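Local coordinates for putative uncharacterized protein smu.1604c (PDB 3L9F), which binds magnesium and probably regulates transcription as a DNA-binding PadR-family protein, at residues G43-K47 / K48-G52. Numbering follows the deposited sequence.
Sequences GILSK and KERSG
Arg50 reaches back across the turn and grips the backbone of Ile44 through two nitrogens. Arg50 NE donates to Ile44 O at 2.8 Å, nearly straight at 164°. Arg50 NH2 donates to the same Ile44 O at 3.2 Å, on a more bent path of 136°. Both bonds reach one oxygen in the guanidinium plane, which limits rotation of the group. NE comes from above the carbonyl plane, whereas NH2 lies within it. The extended run from CG to NE carries the group this far. NH1 forms a salt bridge with Glu54 in helix 52-62. This second partner further restrains the guanidinium. A water joins the turn by donating to Leu45 O and, weakly, to Lys48 O. Ser46 OG and N both donate to Gly43 O.

Ile44 CG2 meets Arg50 CD at 3.6 Å, and the two side chains cross at about a right angle. This methyl stands beside the carbonyl carbon of Ile44, which carries the bonded oxygen. Leu45 CD2 lies 4.0 Å from Arg50 CB, and these side chains run past each other in opposite directions. Lys48 CB sits over the centre of one face of the Arg50 guanidinium, 3.6 Å above its plane.

Arg50 also pairs with Tyr103 through the backbone, in strand 100-105. The arrangement ties Ile44 of helix 37-44 to the short edge strand 50-51, as in the winged helix-turn-helix fold of PadR regulators.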
loop_
_atom_site.group_PDB
_atom_site.type_symbol
_atom_site.label_atom_id
_atom_site.label_comp_id
_atom_site.label_asym_id
_atom_site.label_seq_id
_atom_site.Cartn_x
_atom_site.Cartn_y
_atom_site.Cartn_z
ATOM N N GLY A 43 11.396 14.899 -3.088
ATOM C CA GLY A 43 11.680 14.964 -1.663
ATOM C C GLY A 43 13.091 14.498 -1.327
ATOM O O GLY A 43 13.822 15.168 -0.579
ATOM N N ILE A 44 13.476 13.349 -1.879
ATOM C CA ILE A 44 14.810 12.803 -1.651
ATOM C C ILE A 44 15.886 13.751 -2.161
ATOM O O ILE A 44 16.928 13.917 -1.527
ATOM C CB ILE A 44 14.971 11.435 -2.330
ATOM C CG1 ILE A 44 14.168 10.381 -1.575
ATOM C CG2 ILE A 44 16.433 11.034 -2.395
ATOM C CD1 ILE A 44 14.039 9.089 -2.309
ATOM N N LEU A 45 15.612 14.400 -3.290
ATOM C CA LEU A 45 16.576 15.321 -3.891
ATOM C C LEU A 45 16.471 16.751 -3.359
ATOM O O LEU A 45 17.192 17.633 -3.813
ATOM C CB LEU A 45 16.433 15.321 -5.415
ATOM C CG LEU A 45 16.838 14.014 -6.087
ATOM C CD1 LEU A 45 16.535 14.061 -7.578
ATOM C CD2 LEU A 45 18.326 13.761 -5.844
ATOM N N SER A 46 15.597 17.006 -2.392
ATOM C CA SER A 46 15.437 18.391 -1.949
ATOM C C SER A 46 16.715 18.961 -1.338
ATOM O O SER A 46 17.068 20.108 -1.602
ATOM C CB SER A 46 14.260 18.557 -0.978
ATOM O OG SER A 46 14.460 17.801 0.200
ATOM N N LYS A 47 17.405 18.158 -0.532
ATOM C CA LYS A 47 18.537 18.654 0.256
ATOM C C LYS A 47 19.925 18.342 -0.310
ATOM O O LYS A 47 20.904 18.976 0.088
ATOM C CB LYS A 47 18.463 18.123 1.691
ATOM C CG LYS A 47 17.314 18.666 2.519
ATOM C CD LYS A 47 17.334 18.029 3.903
ATOM C CE LYS A 47 16.126 18.427 4.735
ATOM N NZ LYS A 47 16.169 17.805 6.090
ATOM N N LYS A 48 20.021 17.381 -1.223
ATOM C CA LYS A 48 21.324 16.902 -1.682
ATOM C C LYS A 48 21.280 16.418 -3.137
ATOM O O LYS A 48 20.287 15.808 -3.558
ATOM C CB LYS A 48 21.777 15.717 -0.814
ATOM C CG LYS A 48 22.004 15.996 0.675
ATOM C CD LYS A 48 23.288 16.775 0.877
ATOM C CE LYS A 48 23.766 16.718 2.313
ATOM N NZ LYS A 48 25.078 17.410 2.448
ATOM N N GLU A 49 22.347 16.684 -3.896
ATOM C CA GLU A 49 22.574 15.978 -5.162
ATOM C C GLU A 49 22.924 14.538 -4.813
ATOM O O GLU A 49 23.717 14.284 -3.899
ATOM C CB GLU A 49 23.728 16.606 -5.961
ATOM C CG GLU A 49 23.535 18.079 -6.295
ATOM C CD GLU A 49 24.444 18.559 -7.427
ATOM O OE1 GLU A 49 25.155 17.727 -8.039
ATOM O OE2 GLU A 49 24.433 19.771 -7.718
ATOM N N ARG A 50 22.319 13.585 -5.511
ATOM C CA ARG A 50 22.536 12.181 -5.191
ATOM C C ARG A 50 22.676 11.333 -6.450
ATOM O O ARG A 50 22.008 11.584 -7.442
ATOM C CB ARG A 50 21.375 11.635 -4.366
ATOM C CG ARG A 50 20.996 12.475 -3.147
ATOM C CD ARG A 50 20.003 11.704 -2.289
ATOM N NE ARG A 50 19.341 12.536 -1.292
ATOM C CZ ARG A 50 19.799 12.745 -0.064
ATOM N NH1 ARG A 50 20.950 12.210 0.327
ATOM N NH2 ARG A 50 19.103 13.501 0.774
ATOM N N SER A 51 23.544 10.333 -6.402
ATOM C CA SER A 51 23.627 9.350 -7.476
ATOM C C SER A 51 22.352 8.506 -7.527
ATOM O O SER A 51 21.622 8.402 -6.544
ATOM C CB SER A 51 24.805 8.412 -7.250
ATOM O OG SER A 51 24.573 7.585 -6.112
ATOM N N GLY A 52 22.103 7.881 -8.669
ATOM C CA GLY A 52 21.018 6.911 -8.767
ATOM C C GLY A 52 21.143 5.813 -7.723
ATOM O O GLY A 52 20.138 5.370 -7.147
HETATM O O HOH W 1 19.294 17.964 -5.476
#